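Local coordinates for protein halorhodopsin (Halobacterium salinarum, PDB 2JAF) that pumps chloride ions across the membrane, probably inward as in other halorhodopsins, using light absorbed by a bound retinal, at residues A[94-98]-A[218-222]; A[112-117]-A[141-145]; A[137-141]-A[171-175]; A[179-184]-A[196-200]. The protein carries 2 engineered substitutions. One frame throughout, in Å; residues are numbered along the deposited sequence.

Interaction 1: A[94-98]-A[218-222]. With BOG (octyl beta-D-glucopyranoside), chain F.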
loop_
_atom_site.group_PDB
_atom_site.type_symbol
_atom_site.label_atom_id
_atom_site.label_comp_id
_atom_site.label_asym_id
_atom_site.label_seq_id
_atom_site.Cartn_x
_atom_site.Cartn_y
_atom_site.Cartn_z
ATOM N N GLY A 94 -14.724 -28.785 11.291
ATOM C CA GLY A 94 -13.403 -29.385 11.241
ATOM C C GLY A 94 -12.443 -28.759 12.233
ATOM O O GLY A 94 -11.527 -29.418 12.716
ATOM N N HIS A 95 -12.650 -27.479 12.533
ATOM C CA HIS A 95 -11.806 -26.761 13.481
ATOM C C HIS A 95 -12.125 -27.260 14.885
ATOM O O HIS A 95 -13.256 -27.664 15.161
ATOM C CB HIS A 95 -12.072 -25.252 13.381
ATOM C CG HIS A 95 -11.153 -24.412 14.216
ATOM N ND1 HIS A 95 -11.262 -24.323 15.588
ATOM C CD2 HIS A 95 -10.115 -23.614 13.868
ATOM C CE1 HIS A 95 -10.331 -23.507 16.049
ATOM N NE2 HIS A 95 -9.620 -23.062 15.026
ATOM N N ALA A 96 -11.130 -27.241 15.767
ATOM C CA ALA A 96 -11.321 -27.703 17.137
ATOM C C ALA A 96 -12.466 -26.974 17.830
ATOM O O ALA A 96 -13.120 -27.530 18.712
ATOM C CB ALA A 96 -10.029 -27.526 17.937
ATOM N N LEU A 97 -12.708 -25.730 17.428
ATOM C CA LEU A 97 -13.773 -24.928 18.022
ATOM C C LEU A 97 -14.850 -24.589 16.994
ATOM O O LEU A 97 -15.460 -23.524 17.053
ATOM C CB LEU A 97 -13.185 -23.637 18.598
ATOM C CG LEU A 97 -12.029 -23.858 19.584
ATOM C CD1 LEU A 97 -11.370 -22.537 19.943
ATOM C CD2 LEU A 97 -12.559 -24.559 20.819
ATOM N N ALA A 98 -15.073 -25.495 16.049
ATOM C CA ALA A 98 -16.074 -25.278 15.011
ATOM C C ALA A 98 -17.420 -24.930 15.632
ATOM O O ALA A 98 -17.835 -25.558 16.598
ATOM C CB ALA A 98 -16.209 -26.528 14.156
ATOM N N VAL A 218 -5.376 -20.529 19.063
ATOM C CA VAL A 218 -6.802 -20.668 18.787
ATOM C C VAL A 218 -7.278 -20.531 17.341
ATOM O O VAL A 218 -8.240 -21.188 16.948
ATOM C CB VAL A 218 -7.616 -19.686 19.676
ATOM C CG1 VAL A 218 -7.265 -18.242 19.325
ATOM C CG2 VAL A 218 -9.104 -19.936 19.504
ATOM N N GLU A 219 -6.623 -19.695 16.546
ATOM C CA GLU A 219 -7.048 -19.520 15.162
ATOM C C GLU A 219 -6.510 -20.615 14.243
ATOM O O GLU A 219 -7.009 -20.811 13.130
ATOM C CB GLU A 219 -6.634 -18.129 14.672
ATOM C CG GLU A 219 -7.284 -17.021 15.500
ATOM C CD GLU A 219 -6.890 -15.619 15.075
ATOM O OE1 GLU A 219 -7.457 -15.090 14.096
ATOM O OE2 GLU A 219 -6.002 -15.044 15.735
ATOM N N GLY A 220 -5.502 -21.337 14.727
ATOM C CA GLY A 220 -4.916 -22.420 13.956
ATOM C C GLY A 220 -5.428 -23.776 14.419
ATOM O O GLY A 220 -6.620 -24.062 14.300
ATOM N N LEU A 221 -4.536 -24.605 14.955
ATOM C CA LEU A 221 -4.910 -25.932 15.431
ATOM C C LEU A 221 -5.615 -25.884 16.782
ATOM O O LEU A 221 -6.242 -26.860 17.201
ATOM C CB LEU A 221 -3.666 -26.818 15.546
ATOM C CG LEU A 221 -2.880 -27.115 14.262
ATOM C CD1 LEU A 221 -1.589 -27.841 14.613
ATOM C CD2 LEU A 221 -3.728 -27.954 13.310
ATOM N N ALA A 222 -5.496 -24.750 17.465
ATOM C CA ALA A 222 -6.097 -24.567 18.780
ATOM C C ALA A 222 -5.573 -25.581 19.806
ATOM O O ALA A 222 -6.337 -26.140 20.596
ATOM C CB ALA A 222 -7.631 -24.642 18.682
HETATM C C1 BOG F . -6.724 -28.801 11.592
HETATM O O1 BOG F . -6.572 -28.476 10.207
HETATM C C2 BOG F . -7.552 -27.691 12.321
HETATM O O2 BOG F . -6.900 -26.424 12.181
HETATM C C3 BOG F . -7.713 -28.076 13.826
HETATM O O3 BOG F . -8.461 -27.080 14.518
HETATM C C4 BOG F . -8.430 -29.446 13.914
HETATM O O4 BOG F . -8.607 -29.839 15.279
HETATM C C5 BOG F . -7.599 -30.531 13.151
HETATM O O5 BOG F . -7.413 -30.112 11.756
HETATM C C6 BOG F . -8.307 -31.898 13.204
HETATM O O6 BOG F . -9.430 -31.958 12.319
HETATM C "C1'" BOG F . -5.816 -29.455 9.495
HETATM C "C2'" BOG F . -5.237 -28.842 8.248
HETATM C "C3'" BOG F . -3.766 -28.605 8.464
HETATM C "C4'" BOG F . -3.092 -27.992 7.255
HETATM C "C5'" BOG F . -1.610 -27.769 7.522
HETATM C "C6'" BOG F . -1.009 -26.844 6.477
HETATM C "C7'" BOG F . 0.454 -26.602 6.714
HETATM C "C8'" BOG F . 1.005 -25.678 5.653
#
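Val218, in the loop between helices 193-216 and 227-255, meets the loop between strands 87-90 and 101-104 through its carbonyl and side chain. Its O lies at the edge of the His95 ring, near the ring plane, 3.0 Å from His95 NE2. The hydrogen bond is weak, bent to 126° at the proton. Val218 CG2 presses on Leu97 CD1 at 3.5 Å, tight for two methyls, and the side chains cross at about a right angle. The Glu219 carboxylate is bonded to Tyr109 and Ser104. Gly220 O is 3.2 Å from His95 NE2, but at a poor angle for a bond. The same oxygen accepts a hydrogen bond from O2 of the octyl glucoside, a detergent molecule. Leu221 O takes a weak bond from the sugar O3. Ala222 CB closes the contact 3.8 Å from Ala96 CB.

The sugar bridges the two loops: Ala96 N donates to its O3 at 3.0 Å, and that O3 sits over one face of the His95 ring. On the other ring nitrogen, ND1 accepts a nearly straight in-plane bond from Leu97 N at 2.7 Å. With ND1 an acceptor and NE2 a donor, His95 is consistent with a neutral ring protonated on NE2.

Interaction 2: A[112-117]-A[141-145]. With RET (retinal), chain G; PLM (palmitic acid), chain D.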
loop_
_atom_site.group_PDB
_atom_site.type_symbol
_atom_site.label_atom_id
_atom_site.label_comp_id
_atom_site.label_asym_id
_atom_site.label_seq_id
_atom_site.Cartn_x
_atom_site.Cartn_y
_atom_site.Cartn_z
ATOM N N TRP A 112 1.135 -5.426 10.655
ATOM C CA TRP A 112 2.407 -6.050 10.280
ATOM C C TRP A 112 2.729 -5.636 8.841
ATOM O O TRP A 112 3.896 -5.570 8.447
ATOM C CB TRP A 112 2.336 -7.585 10.335
ATOM C CG TRP A 112 2.250 -8.182 11.718
ATOM C CD1 TRP A 112 2.577 -7.579 12.896
ATOM C CD2 TRP A 112 1.830 -9.514 12.051
ATOM N NE1 TRP A 112 2.384 -8.449 13.947
ATOM C CE2 TRP A 112 1.924 -9.643 13.454
ATOM C CE3 TRP A 112 1.382 -10.610 11.297
ATOM C CZ2 TRP A 112 1.584 -10.825 14.124
ATOM C CZ3 TRP A 112 1.043 -11.787 11.964
ATOM C CH2 TRP A 112 1.145 -11.882 13.366
ATOM N N ALA A 113 1.680 -5.358 8.060
ATOM C CA ALA A 113 1.840 -4.960 6.663
ATOM C C ALA A 113 2.578 -3.631 6.515
ATOM O O ALA A 113 3.025 -3.285 5.423
ATOM C CB ALA A 113 0.467 -4.892 5.971
ATOM N N LEU A 114 2.696 -2.887 7.612
ATOM C CA LEU A 114 3.423 -1.623 7.600
ATOM C C LEU A 114 4.712 -1.737 8.421
ATOM O O LEU A 114 5.760 -1.243 8.010
ATOM C CB LEU A 114 2.558 -0.491 8.162
ATOM C CG LEU A 114 3.259 0.869 8.265
ATOM C CD1 LEU A 114 3.668 1.363 6.884
ATOM C CD2 LEU A 114 2.329 1.864 8.933
ATOM N N SER A 115 4.640 -2.399 9.571
ATOM C CA SER A 115 5.819 -2.545 10.418
ATOM C C SER A 115 6.888 -3.486 9.864
ATOM O O SER A 115 8.080 -3.191 9.985
ATOM C CB SER A 115 5.425 -3.002 11.829
ATOM O OG SER A 115 4.871 -4.309 11.827
ATOM N N THR A 116 6.500 -4.610 9.263
ATOM C CA THR A 116 7.536 -5.503 8.747
ATOM C C THR A 116 8.271 -4.872 7.570
ATOM O O THR A 116 9.478 -5.065 7.411
ATOM C CB THR A 116 7.005 -6.945 8.431
ATOM O OG1 THR A 116 5.846 -6.907 7.594
ATOM C CG2 THR A 116 6.644 -7.644 9.722
ATOM N N PRO A 117 7.562 -4.099 6.729
ATOM C CA PRO A 117 8.291 -3.480 5.618
ATOM C C PRO A 117 9.308 -2.460 6.161
ATOM O O PRO A 117 10.368 -2.247 5.570
ATOM C CB PRO A 117 7.175 -2.832 4.801
ATOM C CG PRO A 117 6.065 -3.815 4.962
ATOM C CD PRO A 117 6.113 -4.105 6.454
ATOM N N ASP A 141 6.651 -9.328 1.300
ATOM C CA ASP A 141 6.319 -9.183 2.703
ATOM C C ASP A 141 4.857 -8.786 2.859
ATOM O O ASP A 141 4.144 -9.315 3.706
ATOM C CB ASP A 141 7.223 -8.128 3.340
ATOM C CG ASP A 141 7.047 -8.045 4.838
ATOM O OD1 ASP A 141 7.576 -8.921 5.557
ATOM O OD2 ASP A 141 6.365 -7.107 5.292
ATOM N N ILE A 142 4.408 -7.845 2.031
ATOM C CA ILE A 142 3.022 -7.405 2.094
ATOM C C ILE A 142 2.107 -8.581 1.763
ATOM O O ILE A 142 1.070 -8.762 2.396
ATOM C CB ILE A 142 2.777 -6.217 1.128
ATOM C CG1 ILE A 142 3.525 -4.983 1.657
ATOM C CG2 ILE A 142 1.288 -5.915 1.021
ATOM C CD1 ILE A 142 3.518 -3.786 0.716
ATOM N N GLY A 143 2.506 -9.387 0.784
ATOM C CA GLY A 143 1.716 -10.552 0.416
ATOM C C GLY A 143 1.594 -11.527 1.576
ATOM O O GLY A 143 0.524 -12.089 1.823
ATOM N N MET A 144 2.695 -11.729 2.299
ATOM C CA MET A 144 2.694 -12.639 3.443
ATOM C C MET A 144 1.694 -12.144 4.480
ATOM O O MET A 144 0.886 -12.911 5.012
ATOM C CB MET A 144 4.106 -12.714 4.061
ATOM C CG MET A 144 4.208 -13.479 5.386
ATOM S SD MET A 144 5.847 -13.278 6.154
ATOM C CE MET A 144 5.640 -11.671 6.906
ATOM N N CYS A 145 1.730 -10.843 4.750
ATOM C CA CYS A 145 0.841 -10.260 5.737
ATOM C C CYS A 145 -0.634 -10.298 5.364
ATOM O O CYS A 145 -1.471 -10.625 6.204
ATOM C CB CYS A 145 1.253 -8.812 6.020
ATOM S SG CYS A 145 2.847 -8.685 6.841
HETATM C C1 RET G . 1.389 -15.539 9.759
HETATM C C2 RET G . 0.365 -16.714 9.390
HETATM C C3 RET G . 0.494 -17.322 7.971
HETATM C C4 RET G . 1.953 -17.934 7.752
HETATM C C5 RET G . 3.144 -16.962 8.122
HETATM C C6 RET G . 2.906 -15.785 9.107
HETATM C C7 RET G . 4.045 -14.834 9.339
HETATM C C8 RET G . 4.140 -13.661 10.023
HETATM C C9 RET G . 5.373 -12.995 10.345
HETATM C C10 RET G . 5.116 -11.890 11.160
HETATM C C11 RET G . 6.092 -11.058 11.665
HETATM C C12 RET G . 5.733 -10.010 12.527
HETATM C C13 RET G . 6.683 -9.036 13.043
HETATM C C14 RET G . 6.058 -8.042 13.852
HETATM C C15 RET G . 6.658 -6.889 14.298
HETATM C C16 RET G . 0.707 -14.249 9.174
HETATM C C17 RET G . 1.418 -15.483 11.373
HETATM C C18 RET G . 4.479 -17.286 7.471
HETATM C C19 RET G . 6.827 -13.608 9.937
HETATM C C20 RET G . 8.195 -9.119 12.766
HETATM C C1 PLM D . -3.803 0.513 13.200
HETATM O O1 PLM D . -4.788 0.984 13.794
HETATM O O2 PLM D . -2.686 0.398 13.753
HETATM C C2 PLM D . -4.003 0.068 11.762
HETATM C C3 PLM D . -2.979 0.581 10.754
HETATM C C4 PLM D . -3.340 0.007 9.392
HETATM C C5 PLM D . -2.352 0.490 8.353
HETATM C C6 PLM D . -1.700 -0.640 7.593
HETATM C C7 PLM D . -0.992 0.018 6.427
HETATM C C8 PLM D . -0.279 -0.986 5.552
HETATM C C9 PLM D . 0.430 -0.247 4.429
HETATM C CA PLM D . 1.138 -1.214 3.501
HETATM C CB PLM D . 2.214 -0.684 2.563
HETATM C CC PLM D . 3.446 -0.058 3.194
HETATM C CD PLM D . 4.401 0.344 2.085
HETATM C CE PLM D . 5.673 0.969 2.657
HETATM C CF PLM D . 6.480 1.553 1.505
HETATM C CG PLM D . 7.767 2.181 2.018
#
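The retinal pocket is built partly from this contact, where Thr116 on helix 106-127 meets Asp141 on helix 131-153. Thr116 OG1 and Asp141 OD2 are only 2.4 Å apart, which is very short. Trp112 O also lies 2.5 Å from Thr116 OG1. The hydroxyl proton could go to either oxygen, so the bond is unsettled. The threonine torsion (chi1 52°) holds OG1 between its backbone N and carbonyl carbon, within reach of both. It also leaves CG2 turned to the polyene, 3.6 Å from retinal C13.

Asp141 reaches across with CG anti to its backbone N (chi1 -173°). Its OD2 lies beside the Pro117 ring as well, 3.2 Å from CD. One turn along, Cys145 SG fits against the Trp112 backbone, 3.6 Å from Trp112 C, and Cys145 CB packs on Ala113 CB. On the pocket side, the Trp112 indole faces the retinal polyene, with retinal C12 3.8 Å above the ring plane, toward its rim. Met144, bent at chi3, brings CE to 3.7 Å from retinal C9. Behind Ala113, Leu114 and Ile142 runs a palmitic acid.

The two helix segments run in roughly opposite directions, at 147°, with axes 8.9 Å apart. The pair resembles the threonine-aspartate pair beside the retinal in bacteriorhodopsin, and belongs to the same seven-helix rhodopsin fold.

Interaction 3: A[137-141]-A[171-175]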
loop_
_atom_site.group_PDB
_atom_site.type_symbol
_atom_site.label_atom_id
_atom_site.label_comp_id
_atom_site.label_asym_id
_atom_site.label_seq_id
_atom_site.Cartn_x
_atom_site.Cartn_y
_atom_site.Cartn_z
ATOM N N VAL A 137 11.199 -7.510 -2.184
ATOM C CA VAL A 137 11.081 -8.049 -0.838
ATOM C C VAL A 137 9.912 -7.458 -0.065
ATOM O O VAL A 137 9.202 -8.178 0.643
ATOM C CB VAL A 137 12.405 -7.848 -0.062
ATOM C CG1 VAL A 137 12.249 -8.299 1.381
ATOM C CG2 VAL A 137 13.509 -8.635 -0.738
ATOM N N ILE A 138 9.692 -6.155 -0.208
ATOM C CA ILE A 138 8.589 -5.507 0.491
ATOM C C ILE A 138 7.254 -6.005 -0.052
ATOM O O ILE A 138 6.295 -6.201 0.699
ATOM C CB ILE A 138 8.684 -3.968 0.360
ATOM C CG1 ILE A 138 9.944 -3.482 1.094
ATOM C CG2 ILE A 138 7.436 -3.304 0.942
ATOM C CD1 ILE A 138 10.144 -1.984 1.086
ATOM N N ALA A 139 7.201 -6.223 -1.361
ATOM C CA ALA A 139 5.982 -6.713 -1.984
ATOM C C ALA A 139 5.685 -8.114 -1.469
ATOM O O ALA A 139 4.540 -8.439 -1.159
ATOM C CB ALA A 139 6.140 -6.734 -3.495
ATOM N N ALA A 140 6.724 -8.938 -1.371
ATOM C CA ALA A 140 6.558 -10.305 -0.894
ATOM C C ALA A 140 6.103 -10.277 0.550
ATOM O O ALA A 140 5.274 -11.088 0.981
ATOM C CB ALA A 140 7.879 -11.071 -1.016
ATOM N N ASP A 141 6.651 -9.328 1.300
ATOM C CA ASP A 141 6.319 -9.183 2.703
ATOM C C ASP A 141 4.857 -8.786 2.859
ATOM O O ASP A 141 4.144 -9.315 3.706
ATOM C CB ASP A 141 7.223 -8.128 3.340
ATOM C CG ASP A 141 7.047 -8.045 4.838
ATOM O OD1 ASP A 141 7.576 -8.921 5.557
ATOM O OD2 ASP A 141 6.365 -7.107 5.292
ATOM N N PHE A 171 5.292 -16.692 0.584
ATOM C CA PHE A 171 5.779 -15.321 0.488
ATOM C C PHE A 171 6.918 -15.115 1.482
ATOM O O PHE A 171 7.902 -14.426 1.190
ATOM C CB PHE A 171 4.660 -14.323 0.786
ATOM C CG PHE A 171 3.734 -14.085 -0.374
ATOM C CD1 PHE A 171 4.204 -13.504 -1.547
ATOM C CD2 PHE A 171 2.382 -14.409 -0.280
ATOM C CE1 PHE A 171 3.339 -13.243 -2.618
ATOM C CE2 PHE A 171 1.512 -14.151 -1.344
ATOM C CZ PHE A 171 1.993 -13.568 -2.509
ATOM N N PHE A 172 6.777 -15.728 2.653
ATOM C CA PHE A 172 7.783 -15.627 3.706
ATOM C C PHE A 172 9.108 -16.169 3.183
ATOM O O PHE A 172 10.172 -15.604 3.454
ATOM C CB PHE A 172 7.304 -16.414 4.934
ATOM C CG PHE A 172 8.247 -16.372 6.112
ATOM C CD1 PHE A 172 8.993 -15.231 6.397
ATOM C CD2 PHE A 172 8.333 -17.460 6.975
ATOM C CE1 PHE A 172 9.815 -15.171 7.531
ATOM C CE2 PHE A 172 9.147 -17.419 8.112
ATOM C CZ PHE A 172 9.890 -16.271 8.391
ATOM N N VAL A 173 9.040 -17.255 2.420
ATOM C CA VAL A 173 10.242 -17.858 1.858
ATOM C C VAL A 173 10.917 -16.911 0.867
ATOM O O VAL A 173 12.142 -16.881 0.770
ATOM C CB VAL A 173 9.925 -19.211 1.175
ATOM C CG1 VAL A 173 11.126 -19.694 0.363
ATOM C CG2 VAL A 173 9.585 -20.253 2.239
ATOM N N VAL A 174 10.124 -16.130 0.135
ATOM C CA VAL A 174 10.690 -15.171 -0.813
ATOM C C VAL A 174 11.473 -14.126 -0.028
ATOM O O VAL A 174 12.572 -13.727 -0.424
ATOM C CB VAL A 174 9.599 -14.455 -1.628
ATOM C CG1 VAL A 174 10.239 -13.389 -2.516
ATOM C CG2 VAL A 174 8.834 -15.463 -2.477
ATOM N N VAL A 175 10.901 -13.684 1.088
ATOM C CA VAL A 175 11.558 -12.702 1.946
ATOM C C VAL A 175 12.873 -13.259 2.482
ATOM O O VAL A 175 13.918 -12.603 2.407
ATOM C CB VAL A 175 10.667 -12.315 3.153
ATOM C CG1 VAL A 175 11.465 -11.485 4.153
ATOM C CG2 VAL A 175 9.447 -11.533 2.671
#
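The torsions of Val175 and Phe171 fit the helix 158-180 against helix 131-153. In Val175, chi1 of 170° puts CG2 opposite the carbonyl carbon and CG1 opposite the backbone N. CG2 then lies over the backbone of the facing helix, 3.8 Å from Asp141 N and 3.9 Å from Val137 O. CG1 meets Val137 CG1 more loosely. The backbone of Phe171 brings its CB to 3.3 Å from Ala140 O. Its chi1 of -80°, with CG anti to the carbonyl carbon, turns the ring so that it meets that oxygen obliquely.

Ala140 is the centre of the contact. Its CB points at the facing helix and enters between side chains one turn apart. Val174 CG1 touches it at 3.6 Å, Val175 CG2 at 4.0 Å, and Phe171 CD1 lies a little farther off. The small side chain lets the backbones come close, with the CA atoms of Ala140 and Phe171 5.3 Å apart. The segment axes approach to 8.4 Å and run antiparallel at 154°.

Asp141 adds its CB, which touches Val175 CG2 at 4.1 Å. Its carboxylate is engaged by Thr116 of helix 106-127. Met68 of the third subunit of the trimer packs on Ala140, Phe171 and Val174. Phe172, on the same segment, touches the retinal.

No hydrogen bond joins the two segments. They are held by van der Waals contact, partly of side-chain carbons on backbone polar atoms, and each helix keeps its main-chain bonds to itself.

Interaction 4: A[179-184]-A[196-200]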
loop_
_atom_site.group_PDB
_atom_site.type_symbol
_atom_site.label_atom_id
_atom_site.label_comp_id
_atom_site.label_asym_id
_atom_site.label_seq_id
_atom_site.Cartn_x
_atom_site.Cartn_y
_atom_site.Cartn_z
ATOM N N LEU A 179 17.543 -12.512 2.276
ATOM C CA LEU A 179 18.462 -12.450 3.410
ATOM C C LEU A 179 19.606 -13.452 3.308
ATOM O O LEU A 179 20.707 -13.197 3.796
ATOM C CB LEU A 179 17.700 -12.678 4.720
ATOM C CG LEU A 179 16.575 -11.691 5.033
ATOM C CD1 LEU A 179 15.897 -12.092 6.334
ATOM C CD2 LEU A 179 17.130 -10.283 5.132
ATOM N N VAL A 180 19.347 -14.589 2.668
ATOM C CA VAL A 180 20.362 -15.625 2.517
ATOM C C VAL A 180 21.192 -15.475 1.248
ATOM O O VAL A 180 22.197 -16.172 1.078
ATOM C CB VAL A 180 19.725 -17.034 2.506
ATOM C CG1 VAL A 180 18.819 -17.204 3.714
ATOM C CG2 VAL A 180 18.949 -17.246 1.224
ATOM N N THR A 181 20.783 -14.578 0.355
ATOM C CA THR A 181 21.528 -14.405 -0.885
ATOM C C THR A 181 22.059 -13.000 -1.175
ATOM O O THR A 181 23.040 -12.575 -0.565
ATOM C CB THR A 181 20.713 -14.915 -2.111
ATOM O OG1 THR A 181 19.450 -14.241 -2.186
ATOM C CG2 THR A 181 20.476 -16.415 -1.999
ATOM N N ASP A 182 21.419 -12.276 -2.091
ATOM C CA ASP A 182 21.902 -10.951 -2.476
ATOM C C ASP A 182 22.021 -9.885 -1.386
ATOM O O ASP A 182 22.911 -9.042 -1.455
ATOM C CB ASP A 182 21.078 -10.408 -3.651
ATOM C CG ASP A 182 19.640 -10.156 -3.288
ATOM O OD1 ASP A 182 18.999 -11.064 -2.724
ATOM O OD2 ASP A 182 19.146 -9.047 -3.580
ATOM N N TRP A 183 21.149 -9.909 -0.383
ATOM C CA TRP A 183 21.244 -8.921 0.689
ATOM C C TRP A 183 22.517 -9.142 1.505
ATOM O O TRP A 183 23.094 -8.194 2.038
ATOM C CB TRP A 183 20.013 -8.993 1.603
ATOM C CG TRP A 183 18.815 -8.282 1.040
ATOM C CD1 TRP A 183 18.434 -8.232 -0.271
ATOM C CD2 TRP A 183 17.820 -7.559 1.775
ATOM N NE1 TRP A 183 17.264 -7.524 -0.396
ATOM C CE2 TRP A 183 16.864 -7.101 0.842
ATOM C CE3 TRP A 183 17.642 -7.257 3.130
ATOM C CZ2 TRP A 183 15.745 -6.353 1.221
ATOM C CZ3 TRP A 183 16.529 -6.514 3.508
ATOM C CH2 TRP A 183 15.595 -6.071 2.556
ATOM N N ALA A 184 22.954 -10.396 1.592
ATOM C CA ALA A 184 24.165 -10.733 2.337
ATOM C C ALA A 184 25.406 -10.310 1.559
ATOM O O ALA A 184 26.383 -9.834 2.143
ATOM C CB ALA A 184 24.210 -12.228 2.615
ATOM N N PHE A 196 24.993 -7.312 9.931
ATOM C CA PHE A 196 23.932 -7.905 9.125
ATOM C C PHE A 196 23.730 -9.367 9.522
ATOM O O PHE A 196 22.600 -9.818 9.696
ATOM C CB PHE A 196 24.280 -7.842 7.635
ATOM C CG PHE A 196 23.267 -8.516 6.751
ATOM C CD1 PHE A 196 22.047 -7.906 6.478
ATOM C CD2 PHE A 196 23.516 -9.777 6.222
ATOM C CE1 PHE A 196 21.085 -8.548 5.686
ATOM C CE2 PHE A 196 22.562 -10.426 5.431
ATOM C CZ PHE A 196 21.346 -9.805 5.167
ATOM N N ASP A 197 24.829 -10.105 9.645
ATOM C CA ASP A 197 24.764 -11.519 10.011
ATOM C C ASP A 197 24.103 -11.720 11.375
ATOM O O ASP A 197 23.364 -12.685 11.582
ATOM C CB ASP A 197 26.164 -12.146 10.005
ATOM C CG ASP A 197 26.721 -12.326 8.601
ATOM O OD1 ASP A 197 25.930 -12.359 7.634
ATOM O OD2 ASP A 197 27.954 -12.455 8.458
ATOM N N THR A 198 24.375 -10.812 12.308
ATOM C CA THR A 198 23.770 -10.884 13.632
ATOM C C THR A 198 22.268 -10.633 13.517
ATOM O O THR A 198 21.449 -11.392 14.045
ATOM C CB THR A 198 24.374 -9.821 14.573
ATOM O OG1 THR A 198 25.728 -10.172 14.875
ATOM C CG2 THR A 198 23.576 -9.723 15.868
ATOM N N LEU A 199 21.912 -9.561 12.816
ATOM C CA LEU A 199 20.508 -9.191 12.654
ATOM C C LEU A 199 19.728 -10.206 11.835
ATOM O O LEU A 199 18.529 -10.399 12.052
ATOM C CB LEU A 199 20.404 -7.801 12.011
ATOM C CG LEU A 199 20.988 -6.654 12.848
ATOM C CD1 LEU A 199 20.862 -5.343 12.087
ATOM C CD2 LEU A 199 20.259 -6.562 14.187
ATOM N N ARG A 200 20.405 -10.856 10.893
ATOM C CA ARG A 200 19.760 -11.855 10.052
ATOM C C ARG A 200 19.297 -13.052 10.880
ATOM O O ARG A 200 18.213 -13.583 10.656
ATOM C CB ARG A 200 20.723 -12.316 8.955
ATOM C CG ARG A 200 20.177 -13.407 8.061
ATOM C CD ARG A 200 21.105 -13.656 6.882
ATOM N NE ARG A 200 22.405 -14.192 7.280
ATOM C CZ ARG A 200 23.328 -14.598 6.416
ATOM N NH1 ARG A 200 23.093 -14.519 5.112
ATOM N NH2 ARG A 200 24.467 -15.115 6.846
#
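Arg200 reaches from helix 193-216 to the break between helices 158-180 and 182-190. Its chain starts extended through the first two torsions, then bends at chi3 (66°). The bend carries the guanidinium to Leu179 O. NH1 donates a hydrogen bond of 3.0 Å to that oxygen, nearly straight at 167°. The carbonyl oxygen sits at the edge of the guanidinium, almost in its plane, though the donor is tilted 19° from the carbonyl plane. Arg200 CD is also close, 3.1 Å from Leu179 O. Ala184 CB packs near NH1 at 3.6 Å, oblique to the guanidinium.

Phe196 stands one turn earlier on the same helix. Its CG is anti to the backbone N, which extends the ring toward helix 182-190. The ring packs against Leu179, Trp183 and Ala184. Its CE2 lies 3.5 Å from Ala184 CA, and its CZ lies 3.9 Å from Trp183 CB. Leu179 O is at the ring edge, while Trp183 O is over one face, offset toward the rim. Trp183 touches Phe196 mainly through CB; its NE1 bonds to Ser133.

Arg200 NH2 also faces Asp197 OD1 at 3.2 Å, well out of the guanidinium plane. That salt bridge rests on charge alone. The two partners divide the work: the carbonyl fixes the direction of NH1, and the carboxylate probably balances the positive charge.

Interactions 2 and 3 use two sides of helix 131-153, which pairs with helix 106-127 in interaction 2 and helix 158-180 in interaction 3. They share Asp141, which faces Thr116 in one and Val175 in the other, and their centres are about 8 Å apart. Phe171 packs on Gly143 and Met144, so the two contacts are continuous beside the retinal. Interaction 4 follows farther along helix 158-180, about 14 Å from interaction 3 between centres. The two touch where Val137 CG2 meets Trp183 CZ2 at 3.7 Å. Interaction 1 stands apart, its centre about 25 Å from that of interaction 2 and 36 Å from that of interaction 4. It joins two loops beyond the retinal pocket.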